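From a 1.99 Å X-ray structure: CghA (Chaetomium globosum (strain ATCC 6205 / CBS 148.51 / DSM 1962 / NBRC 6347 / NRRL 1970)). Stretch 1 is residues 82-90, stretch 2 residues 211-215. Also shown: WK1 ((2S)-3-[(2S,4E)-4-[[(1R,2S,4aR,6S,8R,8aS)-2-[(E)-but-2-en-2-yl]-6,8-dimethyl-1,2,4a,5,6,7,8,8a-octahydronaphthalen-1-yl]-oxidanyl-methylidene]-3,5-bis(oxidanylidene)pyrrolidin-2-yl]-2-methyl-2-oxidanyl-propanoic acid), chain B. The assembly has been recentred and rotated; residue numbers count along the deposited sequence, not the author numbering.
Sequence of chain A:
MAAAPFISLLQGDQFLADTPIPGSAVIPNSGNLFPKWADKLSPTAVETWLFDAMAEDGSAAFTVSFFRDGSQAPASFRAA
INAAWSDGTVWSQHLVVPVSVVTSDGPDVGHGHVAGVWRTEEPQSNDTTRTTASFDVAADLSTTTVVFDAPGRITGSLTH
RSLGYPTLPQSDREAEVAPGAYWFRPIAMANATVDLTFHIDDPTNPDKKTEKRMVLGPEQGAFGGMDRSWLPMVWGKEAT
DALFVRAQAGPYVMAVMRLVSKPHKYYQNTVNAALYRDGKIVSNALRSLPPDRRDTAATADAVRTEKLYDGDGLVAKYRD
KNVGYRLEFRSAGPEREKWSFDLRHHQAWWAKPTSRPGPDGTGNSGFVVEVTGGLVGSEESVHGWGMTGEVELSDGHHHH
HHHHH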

# COMPACT_ATOMS: atom_id res chain seq x y z
N ASN A 82 -9.01 7.23 0.68
CA ASN A 82 -9.65 6.88 1.94
C ASN A 82 -9.09 7.75 3.04
O ASN A 82 -7.88 7.97 3.11
CB ASN A 82 -9.45 5.41 2.28
CG ASN A 82 -10.19 4.49 1.34
OD1 ASN A 82 -11.37 4.25 1.52
ND2 ASN A 82 -9.50 4.01 0.30
N ALA A 83 -9.96 8.21 3.93
CA ALA A 83 -9.56 9.09 5.02
C ALA A 83 -10.34 8.72 6.26
O ALA A 83 -11.52 8.35 6.17
CB ALA A 83 -9.80 10.57 4.66
N ALA A 84 -9.69 8.81 7.42
CA ALA A 84 -10.30 8.46 8.69
C ALA A 84 -9.92 9.49 9.74
O ALA A 84 -8.79 9.99 9.74
CB ALA A 84 -9.88 7.06 9.16
N TRP A 85 -10.86 9.81 10.62
CA TRP A 85 -10.63 10.70 11.76
C TRP A 85 -10.95 9.94 13.04
O TRP A 85 -11.88 9.13 13.07
CB TRP A 85 -11.52 11.95 11.71
CG TRP A 85 -11.22 12.96 10.65
CD1 TRP A 85 -10.61 14.18 10.82
CD2 TRP A 85 -11.55 12.86 9.25
NE1 TRP A 85 -10.53 14.83 9.61
CE2 TRP A 85 -11.11 14.06 8.64
CE3 TRP A 85 -12.16 11.88 8.46
CZ2 TRP A 85 -11.26 14.30 7.28
CZ3 TRP A 85 -12.31 12.12 7.11
CH2 TRP A 85 -11.86 13.32 6.52
N SER A 86 -10.23 10.27 14.11
CA SER A 86 -10.44 9.58 15.39
C SER A 86 -11.87 9.73 15.89
O SER A 86 -12.32 8.90 16.69
CB SER A 86 -9.47 10.12 16.44
OG SER A 86 -9.60 11.52 16.58
N ASP A 87 -12.60 10.76 15.46
CA ASP A 87 -13.97 10.93 15.93
C ASP A 87 -14.96 9.98 15.26
O ASP A 87 -16.15 10.05 15.56
CB ASP A 87 -14.44 12.38 15.77
CG ASP A 87 -14.67 12.79 14.31
OD1 ASP A 87 -14.49 11.99 13.38
OD2 ASP A 87 -15.05 13.97 14.10
N GLY A 88 -14.49 9.10 14.37
CA GLY A 88 -15.33 8.14 13.69
C GLY A 88 -15.61 8.47 12.24
O GLY A 88 -16.02 7.59 11.48
N THR A 89 -15.37 9.72 11.83
CA THR A 89 -15.62 10.07 10.44
C THR A 89 -14.69 9.29 9.52
O THR A 89 -13.50 9.15 9.78
CB THR A 89 -15.40 11.57 10.20
OG1 THR A 89 -16.09 12.32 11.21
CG2 THR A 89 -15.95 11.94 8.84
N VAL A 90 -15.26 8.76 8.44
CA VAL A 90 -14.47 8.18 7.38
C VAL A 90 -14.97 8.77 6.07
O VAL A 90 -16.12 9.18 5.95
CB VAL A 90 -14.54 6.63 7.36
CG1 VAL A 90 -13.99 6.07 8.68
CG2 VAL A 90 -15.96 6.18 7.11
N GLU A 211 -17.87 20.80 5.37
CA GLU A 211 -16.46 20.58 5.11
C GLU A 211 -15.77 20.09 6.38
O GLU A 211 -16.13 20.47 7.50
CB GLU A 211 -15.78 21.87 4.63
CG GLU A 211 -16.20 22.29 3.23
CD GLU A 211 -15.50 23.56 2.78
OE1 GLU A 211 -14.65 24.07 3.54
OE2 GLU A 211 -15.80 24.03 1.66
N LYS A 212 -14.77 19.23 6.20
CA LYS A 212 -14.01 18.71 7.33
C LYS A 212 -12.55 18.78 6.97
O LYS A 212 -12.16 18.49 5.83
CB LYS A 212 -14.41 17.26 7.68
CG LYS A 212 -13.97 16.82 9.08
CD LYS A 212 -14.45 15.41 9.39
CE LYS A 212 -14.12 14.97 10.82
NZ LYS A 212 -15.15 15.38 11.83
N ARG A 213 -11.73 19.17 7.94
CA ARG A 213 -10.30 19.34 7.72
C ARG A 213 -9.54 18.16 8.28
O ARG A 213 -9.93 17.55 9.28
CB ARG A 213 -9.80 20.62 8.38
CG ARG A 213 -10.45 21.91 7.86
CD ARG A 213 -9.75 22.46 6.64
NE ARG A 213 -8.65 23.35 7.00
CZ ARG A 213 -7.36 23.06 6.81
NH1 ARG A 213 -7.02 21.91 6.23
NH2 ARG A 213 -6.42 23.92 7.17
N MET A 214 -8.43 17.84 7.62
CA MET A 214 -7.42 16.95 8.19
C MET A 214 -6.08 17.64 8.07
O MET A 214 -5.60 17.88 6.96
CB MET A 214 -7.39 15.60 7.48
CG MET A 214 -6.42 14.64 8.13
SD MET A 214 -6.41 13.06 7.26
CE MET A 214 -8.08 12.48 7.61
N VAL A 215 -5.48 17.95 9.21
CA VAL A 215 -4.24 18.72 9.26
C VAL A 215 -3.25 17.94 10.10
O VAL A 215 -3.52 17.67 11.28
CB VAL A 215 -4.43 20.13 9.84
CG1 VAL A 215 -3.07 20.80 10.01
CG2 VAL A 215 -5.35 20.95 8.99
O WK1 B . -11.85 1.60 -3.31
C17 WK1 B . -10.99 1.83 -2.51
O1 WK1 B . -10.89 2.90 -1.97
C19 WK1 B . -10.01 0.79 -2.14
O2 WK1 B . -10.30 -0.44 -2.71
C18 WK1 B . -10.07 0.57 -0.66
C20 WK1 B . -8.71 1.32 -2.67
C22 WK1 B . -7.56 0.62 -2.08
N WK1 B . -6.23 1.13 -2.35
C21 WK1 B . -5.43 0.12 -2.66
O5 WK1 B . -4.15 0.30 -2.93
C23 WK1 B . -7.42 -0.79 -2.36
O4 WK1 B . -8.37 -1.70 -2.27
C24 WK1 B . -6.10 -1.19 -2.71
C16 WK1 B . -5.63 -2.54 -3.01
O3 WK1 B . -6.48 -3.49 -2.95
C9 WK1 B . -4.20 -2.79 -3.24
C8 WK1 B . -3.70 -2.94 -1.77
C12 WK1 B . -4.27 -2.02 -0.71
C13 WK1 B . -3.66 -0.92 -0.33
C90 WK1 B . -4.24 -0.03 0.72
C14 WK1 B . -5.56 -2.36 -0.05
C7 WK1 B . -3.93 -4.33 -1.25
C6 WK1 B . -3.48 -5.34 -1.94
C3 WK1 B . -3.03 -5.07 -3.34
C4 WK1 B . -3.89 -4.04 -4.05
C5 WK1 B . -3.15 -3.65 -5.32
C11 WK1 B . -4.02 -2.79 -6.17
C2 WK1 B . -2.74 -6.27 -4.20
C1 WK1 B . -1.82 -5.77 -5.27
C10 WK1 B . -1.22 -6.83 -6.14
C WK1 B . -2.61 -4.82 -6.12

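The strongest polar link between the stretches is a salt bridge: Lys-212 NZ lies 2.7 Å from Asp-87 OD2, close enough to be a hydrogen bond as well as a charge pair. The lysine reaches it with chi1 to chi3 all near t and a final p turn (chi4 86°), so that a nearly straight chain carries the ammonium from strand 211-215 to the loop after strand 82-85. A weak hydrogen bond, 3.3 Å from Lys-212 NZ to Thr-89 OG1, supplements the bridge.

The acceptor is held in place from within its own stretch. Asp-87 OD1 receives two hydrogen bonds from Thr-89, one from OG1 (2.7 Å) and one from the backbone N (2.9 Å, 167° at the hydrogen), which leaves OD2 to meet the lysine. The type I turn from Trp-85 to Gly-88 is closed by Gly-88 N donating to Trp-85 O at 2.9 Å; just beyond it, Trp-85 N donates to Thr-89 O at 2.8 Å. Gly-88 suits its position because, at phi/psi 106/-17, a CB would be jammed against the carbonyl oxygen of Asp-87.

The second strong polar contact is the hydrogen bond from Trp-85 NE1 to Arg-213 O, 2.8 Å long with an N-H...O angle of 161°. The acceptor sits at the ring edge, near its plane, so the indole NH is satisfied while both faces remain free for packing. Arg-213 contributes its carbonyl here; its CA-to-CB bond points away, and its guanidinium is hydrogen-bonded elsewhere in the structure.

Lys-212 and Met-214, two residues apart on their strand, both point toward stretch 1 and clasp the indole between them. Lys-212 CE stands 3.5 Å from the centroid of the Trp-85 five-membered ring, 8° off the normal, a CH-pi contact; Lys-212 NZ lies 4.9 Å from that Trp-85 centroid, in cation-pi range. Over the opposite face, Met-214 CE is 3.7 Å from the centroid of the Trp-85 six-membered ring, 16° off the normal. Lysine thus combines an apolar stem for the ring with a charge for Asp-87, while the extended methionine (chi1 and chi2 both t) delivers a methyl group.

Met-214 CE also packs 3.9 Å from Ala-83 CB and lies 3.4 Å from Ala-84 O. The small alanine side chain suits this close approach at buried Ala-83. Of the 329 Å² buried in total, Lys-212, Trp-85 and Met-214 account for 258 Å², so the sandwich supplies most of the buried area, where strands 82-85 and 211-215 cross at 87°.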